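Local structure of nitrate transport protein (Parabacteroides distasonis, 3HN0) at residues A[16-21]-A[238-243]; A[85-90]-A[152-157]; A[38-41]-A[45-48]. The protein probably serves as the substrate-binding component of an ABC transporter, with nitrate as the ligand its name suggests. One frame throughout, in Å; residues are numbered along the deposited sequence.

Contact 1. Residues A[16-21]-A[238-243]; sequences SVIAFA and ERCKIY
Two apolar pairs, Ile18 with Cys240 and Ala19 with Ile242, join the short helix after the first strand to the end of helix 234-240 and the edge strand 242-246 that follows it, in a two-lobed α/β fold consistent with type II periplasmic binding proteins. They illustrate how residues more than 200 positions apart come together within one lobe. Ile18 reaches across with the end of its longer branch: with CG1 anti to the carbonyl carbon (chi1 -60°) and the chain then extended, CD1 meets Cys240 SG at 3.9 Å. The sulfur belongs to the last residue of helix 234-240, and the pair meets methyl against sulfur. At Ile242 it is the short branch that touches. In the conformer described, one of two modelled, CG2 lies 3.9 Å from Ala19 CB and 4.0 Å from Ala19 CA, and so rests on the backbone as well as the methyl. No hydrogen bond crosses between the segments. Cys207 of helix 196-212 touches both Ala19 and Ile242, while Ile82 of the neighbouring strand packs on Cys240 and Ile242. The chain passes from helix to strand at Lys241, whose positive phi breaks the helical run. Glu238 O accepts two hydrogen bonds from this lysine, arriving from opposite faces of its plane: one from Lys241 N at 3.1 Å, the other from Lys241 NZ at 2.9 Å.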
ATOM      1  N   SER A  16     -18.553   0.175   3.007  1.00 16.96           N
ATOM      2  CA  SER A  16     -18.360   1.598   3.141  0.65 17.01           C
ATOM      3  C   SER A  16     -19.255   2.198   4.230  1.00 17.68           C
ATOM      4  O   SER A  16     -18.876   3.189   4.802  1.00 17.82           O
ATOM      5  CB  SER A  16     -18.661   2.302   1.829  0.65 18.10           C
ATOM      6  OG  SER A  16     -20.035   2.186   1.600  0.65 14.08           O
ATOM      7  N   VAL A  17     -20.402   1.559   4.552  1.00 14.38           N
ATOM      8  CA  VAL A  17     -21.302   2.101   5.606  1.00 13.61           C
ATOM      9  C   VAL A  17     -20.565   2.063   6.942  1.00 13.88           C
ATOM     10  O   VAL A  17     -20.795   2.923   7.816  1.00 14.40           O
ATOM     11  CB  VAL A  17     -22.633   1.391   5.696  1.00 12.52           C
ATOM     12  CG1 VAL A  17     -22.481  -0.077   6.178  1.00 19.06           C
ATOM     13  CG2 VAL A  17     -23.618   2.187   6.569  1.00 15.00           C
ATOM     14  N   ILE A  18     -19.593   1.142   7.076  1.00 12.82           N
ATOM     15  CA  ILE A  18     -18.833   1.104   8.311  1.00 11.63           C
ATOM     16  C   ILE A  18     -18.062   2.407   8.570  1.00 12.24           C
ATOM     17  O   ILE A  18     -18.009   2.909   9.699  1.00 14.57           O
ATOM     18  CB  ILE A  18     -17.858  -0.127   8.354  1.00 13.01           C
ATOM     19  CG1 ILE A  18     -18.656  -1.420   8.239  1.00 13.65           C
ATOM     20  CG2 ILE A  18     -16.999  -0.079   9.669  1.00 15.96           C
ATOM     21  CD1 ILE A  18     -17.779  -2.723   8.004  1.00 13.14           C
ATOM     22  N   ALA A  19     -17.500   2.997   7.521  1.00 12.11           N
ATOM     23  CA  ALA A  19     -16.807   4.257   7.651  1.00 13.70           C
ATOM     24  C   ALA A  19     -17.704   5.394   8.098  1.00 12.96           C
ATOM     25  O   ALA A  19     -17.250   6.333   8.725  1.00 13.94           O
ATOM     26  CB  ALA A  19     -16.149   4.619   6.284  1.00 10.56           C
ATOM     27  N   PHE A  20     -18.969   5.300   7.703  1.00 11.81           N
ATOM     28  CA  PHE A  20     -19.981   6.300   7.978  1.00 12.13           C
ATOM     29  C   PHE A  20     -20.828   5.965   9.206  1.00 13.56           C
ATOM     30  O   PHE A  20     -21.754   6.699   9.536  1.00 14.17           O
ATOM     31  CB  PHE A  20     -20.867   6.433   6.721  1.00 11.89           C
ATOM     32  CG  PHE A  20     -20.192   7.105   5.575  1.00 12.92           C
ATOM     33  CD1 PHE A  20     -19.444   6.395   4.682  1.00 12.32           C
ATOM     34  CD2 PHE A  20     -20.319   8.489   5.385  1.00 13.12           C
ATOM     35  CE1 PHE A  20     -18.819   7.022   3.645  1.00 14.80           C
ATOM     36  CE2 PHE A  20     -19.694   9.128   4.341  1.00 13.19           C
ATOM     37  CZ  PHE A  20     -18.939   8.404   3.479  1.00 13.32           C
ATOM     38  N   ALA A  21     -20.506   4.869   9.912  1.00 11.52           N
ATOM     39  CA  ALA A  21     -21.363   4.374  10.989  1.00 10.94           C
ATOM     40  C   ALA A  21     -21.663   5.430  12.024  1.00 12.26           C
ATOM     41  O   ALA A  21     -22.801   5.530  12.495  1.00 12.32           O
ATOM     42  CB  ALA A  21     -20.751   3.111  11.661  1.00 11.40           C
ATOM     43  N   GLU A 238     -11.035  -4.589  10.616  1.00 11.31           N
ATOM     44  CA  GLU A 238      -9.626  -4.532  10.245  1.00 12.97           C
ATOM     45  C   GLU A 238      -9.398  -4.837   8.772  1.00 12.16           C
ATOM     46  O   GLU A 238      -8.636  -4.126   8.082  1.00 13.27           O
ATOM     47  CB  GLU A 238      -8.740  -5.465  11.089  1.00 15.55           C
ATOM     48  CG  GLU A 238      -8.466  -5.037  12.513  1.00 25.09           C
ATOM     49  CD  GLU A 238      -7.935  -6.210  13.397  1.00 36.97           C
ATOM     50  OE1 GLU A 238      -7.338  -7.209  12.872  1.00 31.13           O
ATOM     51  OE2 GLU A 238      -8.135  -6.115  14.624  1.00 42.63           O
ATOM     52  N   ARG A 239     -10.060  -5.884   8.265  1.00 12.22           N
ATOM     53  CA  ARG A 239      -9.964  -6.235   6.856  1.00 11.18           C
ATOM     54  C   ARG A 239     -10.499  -5.179   5.876  1.00 14.00           C
ATOM     55  O   ARG A 239     -10.123  -5.158   4.728  1.00 15.29           O
ATOM     56  CB  ARG A 239     -10.625  -7.590   6.585  1.00 11.57           C
ATOM     57  CG  ARG A 239      -9.851  -8.748   7.207  1.00 16.13           C
ATOM     58  CD  ARG A 239     -10.285 -10.094   6.660  1.00 14.90           C
ATOM     59  NE  ARG A 239     -11.601 -10.425   7.174  1.00 17.02           N
ATOM     60  CZ  ARG A 239     -11.870 -11.250   8.193  1.00 16.79           C
ATOM     61  NH1 ARG A 239     -10.914 -11.873   8.895  1.00 22.27           N
ATOM     62  NH2 ARG A 239     -13.123 -11.450   8.522  1.00 16.72           N
ATOM     63  N   CYS A 240     -11.409  -4.333   6.337  1.00 12.32           N
ATOM     64  CA  CYS A 240     -11.936  -3.278   5.478  1.00 11.46           C
ATOM     65  C   CYS A 240     -10.941  -2.152   5.280  1.00 13.90           C
ATOM     66  O   CYS A 240     -11.099  -1.368   4.324  1.00 13.52           O
ATOM     67  CB  CYS A 240     -13.250  -2.677   6.046  1.00 12.82           C
ATOM     68  SG  CYS A 240     -14.579  -3.884   6.042  1.00 14.84           S
ATOM     69  N   LYS A 241      -9.931  -2.032   6.150  1.00 12.90           N
ATOM     70  CA  LYS A 241      -8.880  -1.005   5.937  1.00 12.96           C
ATOM     71  C   LYS A 241      -9.532   0.392   5.759  1.00 13.73           C
ATOM     72  O   LYS A 241      -9.381   1.069   4.723  1.00 15.07           O
ATOM     73  CB  LYS A 241      -8.000  -1.337   4.712  1.00 13.44           C
ATOM     74  CG  LYS A 241      -7.236  -2.703   4.809  1.00 18.55           C
ATOM     75  CD  LYS A 241      -6.251  -2.718   5.981  1.00 33.79           C
ATOM     76  CE  LYS A 241      -5.456  -4.045   6.091  1.00 42.38           C
ATOM     77  NZ  LYS A 241      -6.169  -5.040   6.939  1.00 44.11           N
ATOM     78  N   ILE A 242     -10.202   0.812   6.817  1.00 11.56           N
ATOM     79  CA  ILE A 242     -10.996   2.030   6.848  0.50 11.20           C
ATOM     80  C   ILE A 242     -10.067   3.220   7.142  1.00 12.97           C
ATOM     81  O   ILE A 242      -9.400   3.260   8.177  1.00 12.54           O
ATOM     82  CB  ILE A 242     -12.167   1.919   7.882  0.50  9.56           C
ATOM     83  CG1 ILE A 242     -13.090   0.728   7.541  0.50 14.67           C
ATOM     84  CG2 ILE A 242     -12.955   3.237   8.015  0.50 10.78           C
ATOM     85  CD1 ILE A 242     -13.964   0.898   6.247  0.50 12.00           C
ATOM     86  N   TYR A 243     -10.072   4.196   6.236  1.00 12.87           N
ATOM     87  CA  TYR A 243      -9.271   5.410   6.360  1.00 12.74           C
ATOM     88  C   TYR A 243      -9.615   6.336   5.216  1.00 12.44           C
ATOM     89  O   TYR A 243      -9.641   5.903   4.058  1.00 14.19           O
ATOM     90  CB  TYR A 243      -7.795   5.078   6.274  1.00 12.94           C
ATOM     91  CG  TYR A 243      -6.862   6.242   6.529  1.00 14.70           C
ATOM     92  CD1 TYR A 243      -6.598   6.667   7.822  1.00 20.90           C
ATOM     93  CD2 TYR A 243      -6.205   6.909   5.486  1.00 15.15           C
ATOM     94  CE1 TYR A 243      -5.709   7.710   8.080  1.00 24.38           C
ATOM     95  CE2 TYR A 243      -5.308   7.952   5.749  1.00 16.95           C
ATOM     96  CZ  TYR A 243      -5.064   8.344   7.048  1.00 18.85           C
ATOM     97  OH  TYR A 243      -4.192   9.397   7.317  1.00 20.73           O
TER

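Contact 2. Residues A[85-90]-A[152-157]; sequences TLYLVE and PFLSIA
Leu154 presents one methyl to Tyr87 and the other to Val89, fastening helix 153-160 to the middle strand of the three-stranded antiparallel sheet in the second lobe of the α/β binding-protein fold. It has the most surface buried by the contact, 73 Å², against about 30 Å² for each strand residue. Tyr87 and Val89 stand two positions apart on one face of strand 87-90, while the side chain of Leu88 starts away from the helix. With CG opposite the backbone N (chi1 180°), the leucine extends from the helix and its branch point divides between the two. CD2 approaches the tyrosine ring obliquely, 3.5 Å from Tyr87 CD1, and also lies 3.8 Å from Tyr87 CB; the two side chains cross at about a right angle. The far end of the ring is anchored separately, since Tyr87 OH is hydrogen-bonded to Arg239 O. Ile166 of strand 165-169 packs against both Tyr87 and Val89, and Ile139 of helix 132-141 adds to the setting of the valine. The other methyl of Leu154 is pressed harder than a usual van der Waals contact: its CD1 is 3.4 Å from Val89 CG1.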
ATOM      1  N   THR A  85     -11.375  -4.400   0.147  1.00 15.74           N
ATOM      2  CA  THR A  85     -12.640  -4.873  -0.339  1.00 16.97           C
ATOM      3  C   THR A  85     -12.675  -6.281  -0.886  1.00 17.02           C
ATOM      4  O   THR A  85     -13.760  -6.855  -1.007  1.00 17.68           O
ATOM      5  CB  THR A  85     -13.241  -3.898  -1.395  1.00 23.29           C
ATOM      6  OG1 THR A  85     -12.477  -3.935  -2.569  1.00 27.92           O
ATOM      7  CG2 THR A  85     -13.234  -2.495  -0.896  1.00 26.22           C
ATOM      8  N   LEU A  86     -11.523  -6.838  -1.254  1.00 13.90           N
ATOM      9  CA  LEU A  86     -11.542  -8.122  -1.932  0.65 12.18           C
ATOM     10  C   LEU A  86     -10.467  -9.064  -1.400  1.00 12.07           C
ATOM     11  O   LEU A  86      -9.277  -8.745  -1.359  1.00 12.70           O
ATOM     12  CB  LEU A  86     -11.419  -7.910  -3.440  0.65 13.86           C
ATOM     13  CG  LEU A  86     -11.911  -9.084  -4.268  0.65 19.04           C
ATOM     14  CD1 LEU A  86     -13.474  -9.238  -4.105  0.65 17.06           C
ATOM     15  CD2 LEU A  86     -11.483  -8.904  -5.716  0.65 28.74           C
ATOM     16  N   TYR A  87     -10.936 -10.244  -0.971  1.00 12.78           N
ATOM     17  CA  TYR A  87     -10.068 -11.274  -0.486  1.00 10.13           C
ATOM     18  C   TYR A  87     -10.341 -12.617  -1.124  1.00 11.44           C
ATOM     19  O   TYR A  87     -11.462 -12.915  -1.492  1.00 11.87           O
ATOM     20  CB  TYR A  87     -10.211 -11.379   1.034  1.00 10.40           C
ATOM     21  CG  TYR A  87      -9.701 -10.199   1.774  1.00  9.89           C
ATOM     22  CD1 TYR A  87     -10.513  -9.064   1.958  1.00 10.81           C
ATOM     23  CD2 TYR A  87      -8.399 -10.172   2.306  1.00 12.61           C
ATOM     24  CE1 TYR A  87     -10.049  -7.937   2.640  1.00 13.09           C
ATOM     25  CE2 TYR A  87      -7.943  -9.028   2.975  1.00 11.15           C
ATOM     26  CZ  TYR A  87      -8.771  -7.932   3.148  1.00 10.89           C
ATOM     27  OH  TYR A  87      -8.318  -6.817   3.829  1.00 12.91           O
ATOM     28  N   LEU A  88      -9.304 -13.428  -1.315  1.00 11.68           N
ATOM     29  CA  LEU A  88      -9.486 -14.776  -1.841  1.00 12.38           C
ATOM     30  C   LEU A  88      -9.606 -15.751  -0.689  1.00 11.98           C
ATOM     31  O   LEU A  88      -8.752 -15.751   0.207  1.00 13.30           O
ATOM     32  CB  LEU A  88      -8.262 -15.159  -2.662  1.00 11.41           C
ATOM     33  CG  LEU A  88      -8.172 -16.542  -3.309  1.00 21.17           C
ATOM     34  CD1 LEU A  88      -9.287 -16.749  -4.319  1.00 17.77           C
ATOM     35  CD2 LEU A  88      -6.772 -16.644  -3.936  1.00 22.20           C
ATOM     36  N   VAL A  89     -10.608 -16.622  -0.739  1.00 13.37           N
ATOM     37  CA  VAL A  89     -10.790 -17.661   0.261  1.00 10.25           C
ATOM     38  C   VAL A  89     -10.770 -19.035  -0.415  1.00 13.77           C
ATOM     39  O   VAL A  89     -11.207 -19.183  -1.550  1.00 13.10           O
ATOM     40  CB  VAL A  89     -12.111 -17.473   1.046  1.00 13.19           C
ATOM     41  CG1 VAL A  89     -12.073 -16.171   1.835  1.00 13.06           C
ATOM     42  CG2 VAL A  89     -13.375 -17.486   0.103  1.00 13.64           C
ATOM     43  N   GLU A  90     -10.244 -20.015   0.295  1.00 12.16           N
ATOM     44  CA  GLU A  90     -10.157 -21.365  -0.217  0.60 13.73           C
ATOM     45  C   GLU A  90     -10.435 -22.342   0.911  1.00 13.85           C
ATOM     46  O   GLU A  90     -10.077 -22.088   2.074  1.00 15.30           O
ATOM     47  CB  GLU A  90      -8.777 -21.630  -0.867  0.60 15.76           C
ATOM     48  CG  GLU A  90      -8.262 -20.492  -1.753  0.60 18.48           C
ATOM     49  CD  GLU A  90      -7.018 -20.853  -2.559  0.60 24.69           C
ATOM     50  OE1 GLU A  90      -7.070 -21.853  -3.317  0.60 17.15           O
ATOM     51  OE2 GLU A  90      -6.001 -20.118  -2.459  0.60 25.80           O
ATOM     52  N   PRO A 152     -19.660  -7.958   4.624  1.00 15.51           N
ATOM     53  CA  PRO A 152     -19.629  -8.893   5.742  1.00 15.73           C
ATOM     54  C   PRO A 152     -19.627 -10.362   5.302  1.00 13.84           C
ATOM     55  O   PRO A 152     -19.441 -11.287   6.139  1.00 13.17           O
ATOM     56  CB  PRO A 152     -20.941  -8.571   6.464  1.00 16.69           C
ATOM     57  CG  PRO A 152     -21.826  -8.193   5.418  1.00 15.85           C
ATOM     58  CD  PRO A 152     -21.045  -7.486   4.373  1.00 17.89           C
ATOM     59  N   PHE A 153     -19.771 -10.585   4.001  1.00 13.27           N
ATOM     60  CA  PHE A 153     -19.950 -11.952   3.470  1.00 13.25           C
ATOM     61  C   PHE A 153     -18.719 -12.803   3.798  1.00 10.84           C
ATOM     62  O   PHE A 153     -18.811 -14.001   4.090  1.00 12.14           O
ATOM     63  CB  PHE A 153     -20.111 -11.868   1.963  1.00 17.10           C
ATOM     64  CG  PHE A 153     -21.234 -11.008   1.556  1.00 17.82           C
ATOM     65  CD1 PHE A 153     -22.532 -11.465   1.717  1.00 19.72           C
ATOM     66  CD2 PHE A 153     -21.002  -9.694   1.028  1.00 20.26           C
ATOM     67  CE1 PHE A 153     -23.619 -10.665   1.341  1.00 21.71           C
ATOM     68  CE2 PHE A 153     -22.079  -8.896   0.670  1.00 27.22           C
ATOM     69  CZ  PHE A 153     -23.397  -9.384   0.847  1.00 26.23           C
ATOM     70  N   LEU A 154     -17.560 -12.181   3.678  1.00 11.89           N
ATOM     71  CA  LEU A 154     -16.286 -12.820   4.024  1.00 11.71           C
ATOM     72  C   LEU A 154     -16.325 -13.386   5.447  1.00 12.11           C
ATOM     73  O   LEU A 154     -16.021 -14.549   5.685  1.00 10.50           O
ATOM     74  CB  LEU A 154     -15.154 -11.814   3.899  1.00 12.12           C
ATOM     75  CG  LEU A 154     -13.717 -12.258   4.219  1.00 10.80           C
ATOM     76  CD1 LEU A 154     -13.327 -13.525   3.471  1.00 10.48           C
ATOM     77  CD2 LEU A 154     -12.688 -11.082   3.898  1.00 13.83           C
ATOM     78  N   SER A 155     -16.691 -12.529   6.394  1.00 11.36           N
ATOM     79  CA  SER A 155     -16.763 -12.914   7.808  1.00 11.65           C
ATOM     80  C   SER A 155     -17.780 -14.021   8.043  1.00 11.24           C
ATOM     81  O   SER A 155     -17.535 -14.980   8.803  1.00 10.94           O
ATOM     82  CB  SER A 155     -17.125 -11.696   8.672  1.00 16.31           C
ATOM     83  OG  SER A 155     -16.062 -10.759   8.675  1.00 15.55           O
ATOM     84  N   ILE A 156     -18.919 -13.882   7.385  1.00 11.08           N
ATOM     85  CA  ILE A 156     -20.012 -14.890   7.526  1.00 11.48           C
ATOM     86  C   ILE A 156     -19.546 -16.263   6.997  1.00  8.95           C
ATOM     87  O   ILE A 156     -19.767 -17.307   7.631  1.00  9.17           O
ATOM     88  CB  ILE A 156     -21.264 -14.407   6.774  1.00 12.61           C
ATOM     89  CG1 ILE A 156     -21.832 -13.167   7.471  1.00 14.29           C
ATOM     90  CG2 ILE A 156     -22.322 -15.548   6.623  1.00 13.85           C
ATOM     91  CD1 ILE A 156     -22.863 -12.434   6.623  1.00 14.66           C
ATOM     92  N   ALA A 157     -18.884 -16.267   5.837  1.00 12.33           N
ATOM     93  CA  ALA A 157     -18.374 -17.489   5.238  1.00 10.36           C
ATOM     94  C   ALA A 157     -17.320 -18.131   6.127  1.00 11.69           C
ATOM     95  O   ALA A 157     -17.338 -19.330   6.350  1.00  8.09           O
ATOM     96  CB  ALA A 157     -17.763 -17.181   3.841  1.00 10.52           C
TER

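Contact 3. Residues A[38-41]-A[45-48]; sequences KVVD and LAQA
Val40 and Ala46 make the closest apolar contact between the end of strand 33-40 and the helix that follows it after a short turn. A single methyl does the touching on each side: Val40 CG2 lies 3.8 Å from Ala46 CB. The valine's first torsion (chi1 -65°) sets CG2 between the backbone N and the carbonyl carbon, from where it faces the helix. A looser van der Waals contact lies nearer the solvent, where Leu45 extends beside the end of the strand and its CD1 comes within 4.3 Å of both the N and the CB of Asp41. Leu45 and Asp41 are both exposed, whereas Ala46 is buried, so this small interface runs from the solvent edge into the interior.

Polar interactions hold the two segments separately, as no hydrogen bond passes between them. The carboxylate of Asp41 turns to another partner, with OD1 in a salt bridge to Arg13. In the first turn of the helix, Leu45 N is hydrogen-bonded to Ser42 OG. Backbone bonds from Val40 to Val11 and Arg13 tie the strand to its parallel neighbour. Strand 33-40, helix 43-51 and strand 57-61 together form a β-α-β crossover, in which the two strands run parallel with strand 6-12 between them, as in the sheet of type II periplasmic binding proteins.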
ATOM      1  N   LYS A  38     -28.255   7.534   4.286  1.00 12.41           N
ATOM      2  CA  LYS A  38     -29.218   6.509   3.870  1.00 16.04           C
ATOM      3  C   LYS A  38     -28.479   5.460   3.055  1.00 14.98           C
ATOM      4  O   LYS A  38     -27.658   5.781   2.184  1.00 17.08           O
ATOM      5  CB  LYS A  38     -30.333   7.154   3.081  1.00 19.73           C
ATOM      6  CG  LYS A  38     -31.282   7.980   3.952  1.00 30.50           C
ATOM      7  CD  LYS A  38     -32.584   8.323   3.200  1.00 41.46           C
ATOM      8  CE  LYS A  38     -33.454   9.322   3.972  1.00 45.41           C
ATOM      9  NZ  LYS A  38     -33.235   9.283   5.450  1.00 50.48           N
ATOM     10  N   VAL A  39     -28.742   4.202   3.365  1.00 13.46           N
ATOM     11  CA  VAL A  39     -28.146   3.106   2.628  1.00 14.08           C
ATOM     12  C   VAL A  39     -29.012   2.835   1.394  1.00 18.44           C
ATOM     13  O   VAL A  39     -30.242   2.785   1.480  1.00 17.81           O
ATOM     14  CB  VAL A  39     -27.971   1.862   3.521  1.00 15.83           C
ATOM     15  CG1 VAL A  39     -27.365   0.684   2.718  1.00 19.96           C
ATOM     16  CG2 VAL A  39     -27.116   2.193   4.763  1.00 20.97           C
ATOM     17  N   VAL A  40     -28.387   2.716   0.235  1.00 13.93           N
ATOM     18  CA  VAL A  40     -29.133   2.432  -0.982  1.00 19.02           C
ATOM     19  C   VAL A  40     -28.691   1.073  -1.494  1.00 23.05           C
ATOM     20  O   VAL A  40     -27.578   0.641  -1.239  1.00 21.59           O
ATOM     21  CB  VAL A  40     -28.961   3.510  -2.062  1.00 23.45           C
ATOM     22  CG1 VAL A  40     -29.568   4.822  -1.574  1.00 31.90           C
ATOM     23  CG2 VAL A  40     -27.498   3.684  -2.450  1.00 24.61           C
ATOM     24  N   ASP A  41     -29.592   0.385  -2.191  1.00 24.88           N
ATOM     25  CA  ASP A  41     -29.348  -1.025  -2.479  1.00 29.28           C
ATOM     26  C   ASP A  41     -28.596  -1.319  -3.765  1.00 32.02           C
ATOM     27  O   ASP A  41     -28.146  -2.433  -3.917  1.00 32.39           O
ATOM     28  CB  ASP A  41     -30.664  -1.806  -2.428  1.00 32.02           C
ATOM     29  CG  ASP A  41     -31.247  -1.847  -1.031  1.00 34.38           C
ATOM     30  OD1 ASP A  41     -30.499  -1.569  -0.068  1.00 38.20           O
ATOM     31  OD2 ASP A  41     -32.445  -2.164  -0.892  1.00 44.34           O
ATOM     32  N   LEU A  45     -29.345   2.642  -8.357  1.00 31.77           N
ATOM     33  CA  LEU A  45     -30.208   3.498  -7.538  1.00 30.95           C
ATOM     34  C   LEU A  45     -29.421   4.704  -7.037  1.00 25.66           C
ATOM     35  O   LEU A  45     -29.917   5.829  -7.078  1.00 22.86           O
ATOM     36  CB  LEU A  45     -30.827   2.717  -6.364  1.00 31.18           C
ATOM     37  CG  LEU A  45     -31.833   1.624  -6.750  1.00 34.28           C
ATOM     38  CD1 LEU A  45     -32.230   0.805  -5.516  1.00 32.79           C
ATOM     39  CD2 LEU A  45     -33.047   2.203  -7.434  1.00 31.55           C
ATOM     40  N   ALA A  46     -28.181   4.477  -6.597  1.00 25.02           N
ATOM     41  CA  ALA A  46     -27.295   5.584  -6.202  1.00 23.36           C
ATOM     42  C   ALA A  46     -27.067   6.597  -7.321  1.00 21.10           C
ATOM     43  O   ALA A  46     -27.150   7.807  -7.101  1.00 19.62           O
ATOM     44  CB  ALA A  46     -25.951   5.016  -5.702  1.00 24.74           C
ATOM     45  N   GLN A  47     -26.828   6.102  -8.541  1.00 23.09           N
ATOM     46  CA  GLN A  47     -26.649   6.946  -9.736  1.00 22.41           C
ATOM     47  C   GLN A  47     -27.871   7.745 -10.057  1.00 18.59           C
ATOM     48  O   GLN A  47     -27.796   8.974 -10.350  1.00 20.52           O
ATOM     49  CB  GLN A  47     -26.255   6.100 -10.970  1.00 24.48           C
ATOM     50  CG  GLN A  47     -24.868   5.516 -10.818  1.00 25.15           C
ATOM     51  CD  GLN A  47     -24.353   4.827 -12.035  1.00 27.81           C
ATOM     52  OE1 GLN A  47     -23.161   4.551 -12.101  1.00 27.25           O
ATOM     53  NE2 GLN A  47     -25.224   4.531 -13.006  1.00 22.05           N
ATOM     54  N   ALA A  48     -29.031   7.078  -9.993  1.00 22.58           N
ATOM     55  CA  ALA A  48     -30.320   7.749 -10.233  1.00 22.25           C
ATOM     56  C   ALA A  48     -30.527   8.899  -9.263  1.00 21.20           C
ATOM     57  O   ALA A  48     -30.910  10.018  -9.667  1.00 19.63           O
ATOM     58  CB  ALA A  48     -31.509   6.736 -10.145  1.00 25.49           C
TER

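Contacts 1 and 3 belong to the lobe with the mixed sheet and contact 2 to the other lobe, so the three sample both halves of the fold. The centres of contacts 1 and 2 are 15 Å apart, yet Arg239 bridges them: besides the bond its carbonyl shares with the tyrosine of contact 2, Arg239 NE packs 3.5 Å from Leu154 CD2. Contacts 1 and 3, 18 Å apart between centres, meet where Val17 CG2 packs 3.9 Å from Val39 CG2. Contacts 2 and 3 remain separate, with nearest atoms about 10 Å apart. Ligands of this family usually bind between the lobes; the position of the site in this protein is an inference from the family.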